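Local structure of glutathione S-transferase, N-terminal domain protein (Pseudomonas putida, 4NAX) at the interface of chains A and B. The protein is a glutathione transferase of the Ure2p-like type that binds one glutathione disulfide per subunit. Coordinates in Å, arbitrary orientation; residue numbers count along the deposited sequence, not the author numbering. Chains: chain A/B, Glutathione S-transferase, N-terminal domain protein.

Contact 1: the interface of chains A and B. Residues chain A 118, 121, 156, 159-160, 163; chain B 67-70, 88-89.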
ATOM      1  N   TRP A 118      -1.108   1.479  -9.798  1.00 11.84           N
ATOM      2  CA  TRP A 118       0.209   2.047  -9.593  1.00 12.45           C
ATOM      3  C   TRP A 118       0.400   2.649  -8.197  1.00 11.42           C
ATOM      4  O   TRP A 118       1.503   2.595  -7.648  1.00 12.04           O
ATOM      5  CB  TRP A 118       0.545   3.030 -10.706  1.00 12.33           C
ATOM      6  CG  TRP A 118       0.804   2.328 -12.018  1.00 13.07           C
ATOM      7  CD1 TRP A 118       0.043   2.406 -13.161  1.00 13.75           C
ATOM      8  CD2 TRP A 118       1.871   1.417 -12.317  1.00 12.95           C
ATOM      9  NE1 TRP A 118       0.584   1.609 -14.142  1.00 15.39           N
ATOM     10  CE2 TRP A 118       1.706   0.992 -13.648  1.00 14.13           C
ATOM     11  CE3 TRP A 118       2.947   0.919 -11.593  1.00 13.37           C
ATOM     12  CZ2 TRP A 118       2.615   0.116 -14.267  1.00 15.36           C
ATOM     13  CZ3 TRP A 118       3.837   0.067 -12.201  1.00 14.18           C
ATOM     14  CH2 TRP A 118       3.661  -0.331 -13.526  1.00 15.06           C
ATOM     15  N   PHE A 121       1.224  -0.390  -6.104  1.00 11.88           N
ATOM     16  CA  PHE A 121       2.599  -0.741  -6.414  1.00 11.69           C
ATOM     17  C   PHE A 121       3.549   0.134  -5.577  1.00 11.53           C
ATOM     18  O   PHE A 121       4.548  -0.343  -5.006  1.00 12.08           O
ATOM     19  CB  PHE A 121       2.838  -0.589  -7.921  1.00 13.02           C
ATOM     20  CG  PHE A 121       4.282  -0.584  -8.348  1.00 12.48           C
ATOM     21  CD1 PHE A 121       4.952  -1.761  -8.609  1.00 13.56           C
ATOM     22  CD2 PHE A 121       4.945   0.610  -8.519  1.00 14.17           C
ATOM     23  CE1 PHE A 121       6.264  -1.743  -9.046  1.00 14.17           C
ATOM     24  CE2 PHE A 121       6.263   0.631  -8.943  1.00 14.15           C
ATOM     25  CZ  PHE A 121       6.924  -0.552  -9.196  1.00 14.69           C
ATOM     26  N   GLU A 156      16.387  -5.171  -5.065  1.00 15.53           N
ATOM     27  CA  GLU A 156      14.940  -5.056  -5.238  1.00 15.55           C
ATOM     28  C   GLU A 156      14.537  -3.648  -5.664  1.00 14.11           C
ATOM     29  O   GLU A 156      13.656  -3.473  -6.513  1.00 14.96           O
ATOM     30  CB  GLU A 156      14.210  -5.500  -3.981  1.00 15.83           C
ATOM     31  CG  GLU A 156      12.714  -5.313  -4.020  1.00 15.52           C
ATOM     32  CD  GLU A 156      11.996  -6.072  -5.123  1.00 17.85           C
ATOM     33  OE1 GLU A 156      12.599  -6.926  -5.828  1.00 18.36           O
ATOM     34  OE2 GLU A 156      10.801  -5.775  -5.316  1.00 20.28           O
ATOM     35  N   ARG A 159      15.233  -3.304  -9.249  1.00 14.56           N
ATOM     36  CA  ARG A 159      14.194  -4.009 -10.012  1.00 15.06           C
ATOM     37  C   ARG A 159      12.938  -3.133 -10.151  1.00 14.17           C
ATOM     38  O   ARG A 159      12.379  -2.969 -11.234  1.00 15.13           O
ATOM     39  CB  ARG A 159      13.842  -5.363  -9.369  1.00 15.59           C
ATOM     40  CG  ARG A 159      12.997  -6.259 -10.257  1.00 15.93           C
ATOM     41  CD  ARG A 159      12.420  -7.436  -9.493  1.00 16.56           C
ATOM     42  NE  ARG A 159      11.482  -6.962  -8.490  1.00 16.69           N
ATOM     43  CZ  ARG A 159      10.246  -6.528  -8.744  1.00 15.85           C
ATOM     44  NH1 ARG A 159       9.726  -6.603  -9.965  1.00 16.66           N
ATOM     45  NH2 ARG A 159       9.520  -6.019  -7.768  1.00 17.23           N
ATOM     46  N   LEU A 160      12.510  -2.534  -9.047  1.00 14.34           N
ATOM     47  CA  LEU A 160      11.357  -1.626  -9.037  1.00 13.04           C
ATOM     48  C   LEU A 160      11.576  -0.404  -9.912  1.00 13.84           C
ATOM     49  O   LEU A 160      10.666   0.012 -10.649  1.00 13.94           O
ATOM     50  CB  LEU A 160      11.048  -1.171  -7.595  1.00 13.05           C
ATOM     51  CG  LEU A 160      10.509  -2.261  -6.657  1.00 14.22           C
ATOM     52  CD1 LEU A 160      10.587  -1.833  -5.200  1.00 14.42           C
ATOM     53  CD2 LEU A 160       9.089  -2.649  -7.002  1.00 15.79           C
ATOM     54  N   VAL A 163      11.004  -1.450 -13.456  1.00 14.32           N
ATOM     55  CA  VAL A 163       9.573  -1.517 -13.761  1.00 14.27           C
ATOM     56  C   VAL A 163       9.055  -0.116 -14.091  1.00 14.21           C
ATOM     57  O   VAL A 163       8.362   0.082 -15.089  1.00 14.72           O
ATOM     58  CB  VAL A 163       8.768  -2.149 -12.601  1.00 15.32           C
ATOM     59  CG1 VAL A 163       7.291  -2.068 -12.871  1.00 15.43           C
ATOM     60  CG2 VAL A 163       9.176  -3.610 -12.384  1.00 15.65           C
TER
ATOM     61  N   ALA B  67       3.075  -6.108 -14.864  1.00 13.59           N
ATOM     62  CA  ALA B  67       4.344  -5.429 -15.187  1.00 13.92           C
ATOM     63  C   ALA B  67       5.408  -5.581 -14.104  1.00 14.02           C
ATOM     64  O   ALA B  67       6.597  -5.531 -14.408  1.00 15.08           O
ATOM     65  CB  ALA B  67       4.092  -3.950 -15.434  1.00 15.91           C
ATOM     66  N   ASN B  68       4.985  -5.787 -12.852  1.00 13.16           N
ATOM     67  CA  ASN B  68       5.919  -5.962 -11.736  1.00 13.78           C
ATOM     68  C   ASN B  68       6.302  -7.414 -11.503  1.00 13.47           C
ATOM     69  O   ASN B  68       6.940  -7.749 -10.530  1.00 14.14           O
ATOM     70  CB  ASN B  68       5.293  -5.320 -10.495  1.00 14.60           C
ATOM     71  CG  ASN B  68       6.210  -5.295  -9.291  1.00 14.86           C
ATOM     72  OD1 ASN B  68       7.386  -4.963  -9.380  1.00 15.45           O
ATOM     73  ND2 ASN B  68       5.651  -5.612  -8.135  1.00 15.47           N
ATOM     74  N   ASN B  69       5.962  -8.278 -12.451  1.00 13.83           N
ATOM     75  CA  ASN B  69       6.311  -9.698 -12.385  1.00 13.95           C
ATOM     76  C   ASN B  69       5.819 -10.444 -11.159  1.00 13.79           C
ATOM     77  O   ASN B  69       6.430 -11.407 -10.714  1.00 14.81           O
ATOM     78  CB  ASN B  69       7.798  -9.992 -12.753  1.00 14.60           C
ATOM     79  CG  ASN B  69       8.854  -9.531 -11.732  1.00 15.49           C
ATOM     80  OD1 ASN B  69       9.630  -8.610 -12.017  1.00 15.95           O
ATOM     81  ND2 ASN B  69       8.978 -10.240 -10.608  1.00 15.15           N
ATOM     82  N   LYS B  70       4.647 -10.036 -10.653  1.00 13.46           N
ATOM     83  CA  LYS B  70       4.049 -10.635  -9.455  0.50 14.12           C
ATOM     84  C   LYS B  70       2.636 -11.110  -9.683  1.00 12.89           C
ATOM     85  O   LYS B  70       1.897 -10.545 -10.482  1.00 14.14           O
ATOM     86  CB  LYS B  70       3.955  -9.649  -8.292  0.50 14.65           C
ATOM     87  CG  LYS B  70       5.206  -8.873  -7.969  0.50 16.36           C
ATOM     88  CD  LYS B  70       6.236  -9.689  -7.224  0.50 18.66           C
ATOM     89  CE  LYS B  70       7.434  -8.804  -6.924  0.50 23.18           C
ATOM     90  NZ  LYS B  70       8.379  -9.452  -5.989  0.50 22.58           N
ATOM     91  N   PHE B  88      -3.146  -5.565 -12.049  1.00 12.57           N
ATOM     92  CA  PHE B  88      -2.339  -6.248 -11.040  1.00 13.01           C
ATOM     93  C   PHE B  88      -2.352  -5.416  -9.744  1.00 11.86           C
ATOM     94  O   PHE B  88      -2.968  -4.346  -9.701  1.00 12.87           O
ATOM     95  CB  PHE B  88      -0.942  -6.625 -11.564  1.00 13.21           C
ATOM     96  CG  PHE B  88      -0.109  -5.454 -11.976  1.00 12.91           C
ATOM     97  CD1 PHE B  88      -0.169  -4.977 -13.264  1.00 14.50           C
ATOM     98  CD2 PHE B  88       0.735  -4.843 -11.062  1.00 14.43           C
ATOM     99  CE1 PHE B  88       0.581  -3.880 -13.633  1.00 16.33           C
ATOM    100  CE2 PHE B  88       1.489  -3.757 -11.442  1.00 16.44           C
ATOM    101  CZ  PHE B  88       1.407  -3.275 -12.708  1.00 16.52           C
ATOM    102  N   GLU B  89      -1.708  -5.946  -8.706  1.00 11.93           N
ATOM    103  CA  GLU B  89      -1.729  -5.477  -7.323  1.00 12.09           C
ATOM    104  C   GLU B  89      -3.000  -5.954  -6.632  1.00 12.39           C
ATOM    105  O   GLU B  89      -4.103  -5.476  -6.912  1.00 12.90           O
ATOM    106  CB  GLU B  89      -1.552  -3.967  -7.148  1.00 12.38           C
ATOM    107  CG  GLU B  89      -0.174  -3.481  -7.561  1.00 12.70           C
ATOM    108  CD  GLU B  89       0.933  -3.964  -6.645  1.00 13.09           C
ATOM    109  OE1 GLU B  89       0.668  -4.096  -5.438  1.00 13.57           O
ATOM    110  OE2 GLU B  89       2.056  -4.169  -7.151  1.00 15.03           O
TER
HETATM  111  O   HOH W   1      10.931  -9.230  -5.943  1.00 25.88           O

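Contact 2: the interface of chains A and B. Residues chain A 89, 120, 123-124, 128; chain B 89, 120, 123-124, 128.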
ATOM      1  N   GLU A  89      -2.646   6.676   6.675  1.00 11.46           N
ATOM      2  CA  GLU A  89      -2.079   6.021   5.489  1.00 11.34           C
ATOM      3  C   GLU A  89      -2.058   6.990   4.318  1.00 11.50           C
ATOM      4  O   GLU A  89      -3.106   7.353   3.765  1.00 12.02           O
ATOM      5  CB  GLU A  89      -2.771   4.721   5.082  1.00 11.73           C
ATOM      6  CG  GLU A  89      -2.571   3.596   6.073  1.00 12.66           C
ATOM      7  CD  GLU A  89      -1.138   3.104   6.140  1.00 13.85           C
ATOM      8  OE1 GLU A  89      -0.451   3.094   5.085  1.00 14.16           O
ATOM      9  OE2 GLU A  89      -0.715   2.718   7.263  1.00 15.87           O
ATOM     10  N   MET A 120      -0.961   1.291  -5.514  1.00 11.69           N
ATOM     11  CA  MET A 120      -0.710   0.104  -4.684  1.00 11.80           C
ATOM     12  C   MET A 120       0.722  -0.431  -4.876  1.00 11.68           C
ATOM     13  O   MET A 120       1.365  -0.850  -3.917  1.00 12.51           O
ATOM     14  CB  MET A 120      -1.715  -0.984  -5.044  1.00 12.43           C
ATOM     15  CG  MET A 120      -3.137  -0.678  -4.603  1.00 12.44           C
ATOM     16  SD  MET A 120      -3.282  -0.662  -2.809  1.00 14.29           S
ATOM     17  CE  MET A 120      -5.007  -0.179  -2.689  1.00 15.52           C
ATOM     18  N   MET A 123       2.756   1.714  -2.714  1.00 11.22           N
ATOM     19  CA  MET A 123       2.543   1.495  -1.282  1.00 11.99           C
ATOM     20  C   MET A 123       3.134   0.187  -0.792  1.00 12.13           C
ATOM     21  O   MET A 123       3.584   0.104   0.349  1.00 13.04           O
ATOM     22  CB  MET A 123       1.056   1.586  -0.948  1.00 12.38           C
ATOM     23  CG  MET A 123       0.506   3.028  -1.004  1.00 13.07           C
ATOM     24  SD  MET A 123       1.062   4.119   0.304  1.00 13.54           S
ATOM     25  CE  MET A 123       0.200   3.419   1.686  1.00 14.94           C
ATOM     26  N   GLY A 124       3.125  -0.847  -1.643  1.00 12.48           N
ATOM     27  CA  GLY A 124       3.674  -2.149  -1.274  1.00 12.98           C
ATOM     28  C   GLY A 124       5.128  -2.370  -1.651  1.00 13.96           C
ATOM     29  O   GLY A 124       5.853  -3.132  -0.976  1.00 16.61           O
ATOM     30  N   PRO A 128       8.120   0.662   0.873  1.00 12.38           N
ATOM     31  CA  PRO A 128       8.730  -0.270   1.827  1.00 13.48           C
ATOM     32  C   PRO A 128      10.158  -0.631   1.439  1.00 13.59           C
ATOM     33  O   PRO A 128      11.026  -0.696   2.302  1.00 14.18           O
ATOM     34  CB  PRO A 128       7.776  -1.481   1.768  1.00 14.23           C
ATOM     35  CG  PRO A 128       6.431  -0.864   1.495  1.00 13.70           C
ATOM     36  CD  PRO A 128       6.753   0.234   0.488  1.00 12.52           C
TER
ATOM     37  N   GLU B  89      -1.708  -5.946  -8.706  1.00 11.93           N
ATOM     38  CA  GLU B  89      -1.729  -5.477  -7.323  1.00 12.09           C
ATOM     39  C   GLU B  89      -3.000  -5.954  -6.632  1.00 12.39           C
ATOM     40  O   GLU B  89      -4.103  -5.476  -6.912  1.00 12.90           O
ATOM     41  CB  GLU B  89      -1.552  -3.967  -7.148  1.00 12.38           C
ATOM     42  CG  GLU B  89      -0.174  -3.481  -7.561  1.00 12.70           C
ATOM     43  CD  GLU B  89       0.933  -3.964  -6.645  1.00 13.09           C
ATOM     44  OE1 GLU B  89       0.668  -4.096  -5.438  1.00 13.57           O
ATOM     45  OE2 GLU B  89       2.056  -4.169  -7.151  1.00 15.03           O
ATOM     46  N   MET B 120      -4.555  -0.103   3.019  1.00 11.59           N
ATOM     47  CA  MET B 120      -3.224   0.451   2.818  1.00 11.82           C
ATOM     48  C   MET B 120      -2.257   0.065   3.929  1.00 11.60           C
ATOM     49  O   MET B 120      -1.080  -0.187   3.668  1.00 12.63           O
ATOM     50  CB  MET B 120      -3.269   1.963   2.690  1.00 12.46           C
ATOM     51  CG  MET B 120      -3.884   2.418   1.392  1.00 13.51           C
ATOM     52  SD  MET B 120      -2.983   1.732  -0.034  1.00 17.01           S
ATOM     53  CE  MET B 120      -3.606   2.692  -1.390  1.00 21.45           C
ATOM     54  N   MET B 123      -1.184  -3.262   2.880  1.00 11.56           N
ATOM     55  CA  MET B 123      -0.332  -3.260   1.677  1.00 12.22           C
ATOM     56  C   MET B 123       1.059  -2.713   1.936  1.00 12.29           C
ATOM     57  O   MET B 123       2.034  -3.175   1.339  1.00 12.78           O
ATOM     58  CB  MET B 123      -1.011  -2.482   0.559  1.00 12.45           C
ATOM     59  CG  MET B 123      -2.216  -3.203  -0.048  1.00 14.64           C
ATOM     60  SD  MET B 123      -1.808  -4.654  -1.031  1.00 14.65           S
ATOM     61  CE  MET B 123      -0.990  -3.884  -2.412  1.00 15.96           C
ATOM     62  N   GLY B 124       1.181  -1.732   2.824  1.00 12.50           N
ATOM     63  CA  GLY B 124       2.488  -1.142   3.154  1.00 12.91           C
ATOM     64  C   GLY B 124       3.188  -1.734   4.360  1.00 13.29           C
ATOM     65  O   GLY B 124       4.413  -1.722   4.462  1.00 16.02           O
ATOM     66  N   PRO B 128       4.493  -6.384   3.405  1.00 12.27           N
ATOM     67  CA  PRO B 128       5.938  -6.255   3.231  1.00 13.15           C
ATOM     68  C   PRO B 128       6.733  -6.752   4.437  1.00 13.11           C
ATOM     69  O   PRO B 128       7.753  -7.439   4.277  1.00 14.65           O
ATOM     70  CB  PRO B 128       6.124  -4.748   3.006  1.00 14.30           C
ATOM     71  CG  PRO B 128       4.834  -4.346   2.334  1.00 13.52           C
ATOM     72  CD  PRO B 128       3.777  -5.151   3.041  1.00 12.47           C
TER

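Contact 1: the interface of chains A and B
A:Arg159, on helix 148-168, carries this contact between a helical face of chain A and the 67-70 loop of chain B. From CB, CG stands anti to the backbone N (chi1 -168°), and the chain runs extended to CD, which passes 3.9 Å from B:Asn69 OD1. A bend at chi3 (65°) then turns the guanidinium across B:Asn68. NE gives a nearly straight bond to A:Glu156 OE1, and NH2 binds A:Glu156 OE2 on its syn lone pair, a side-on, two-nitrogen grip, with the NH2 arm a salt bridge, that holds the group's rotation. NH2 does double duty: it and NH1 grip B:Asn68 OD1 end-on, each at 2.9 Å, from above the amide carbonyl plane. NH1 also makes a weak bond to B:Asn69 OD1, tip to tip. An alanine here would remove this two-pronged grip on B:Asn68 and would probably loosen the loop against helix 148-168. B:Lys70 lays CE 3.6 Å from A:Arg159 NH2, while its NZ reaches A:Glu156 OE1 through a water. Farther along, the A:Phe121 edge meets the B:Asn68 amide with planes 88° apart, and B:Phe88 CZ points edge-on at the A:Trp118 face, 3.8 Å from CH2. Together these contacts fasten the N-terminal domain of one subunit to the C-terminal helices of the other.

Contact 2: the interface of chains A and B
Four methionines, A:Met120, B:Met120, A:Met123 and B:Met123, form the apolar middle of the interface, where the long helices 109-137 of chain A and 109-138 of chain B meet about the two-fold axis. The two Met120 side chains cross obliquely. In each, CG is anti to the carbonyl carbon and the chain bends at chi2, then stays extended about CG–SD, with CE anti to CB (chi3 177° in A:Met120, -167° in B:Met120). Their thioether ends meet, A:Met120 SD lying 3.7 Å from B:Met120 SD.

Each Met123 lies at about a right angle to the opposing Met120. It bends at chi3 (-70° in A:Met123) as well as at chi2, so the chain curls and lays two different atoms on its neighbour: A:Met123 CG packs 3.8 Å from B:Met120 SD, and A:Met123 CE comes 3.9 Å from B:Met120 CB.

The outer side of each Met120 is covered by a glutamate stem. A:Glu89 crosses B:Met120 obliquely, CB to CB at 3.7 Å, and its bend at chi2 carries the carboxylate along the Met120 backbone; contact there is by packing, without a polar bond to the other chain.

Farther along the helices, A:Pro128 and B:Pro128 cross obliquely, CB to CB at 3.9 Å. Between prolines and methionines the backbones come close at Gly124, whose CA has no side chain to hold the helices apart: A:Gly124 CA sits 3.3 Å from B:Met123 O. The tightest carbon pair is at the tips of the crossing thioethers, where A:Met120 CE and B:Met120 CE are 3.4 Å apart.

Contact 1 and contact 2 lie about 12 Å apart, measured between the centres of their C-alpha atoms, and belong to one two-fold interface. They share B:Glu89, just after strand 85-88, and both draw on helix 109-137 of chain A, whose same turns supply A:Trp118 and A:Phe121 to contact 1 and A:Met120 and A:Met123 to contact 2. Contact 2 spans the symmetry axis and joins helix to helix through apolar packing, whereas contact 1 is off-axis, recurs with the chains exchanged, and adds polar bonds from helix 148-168. An apolar centre flanked by two such polar patches would suit the dimer typical of glutathione transferases, which the deposited assembly shows.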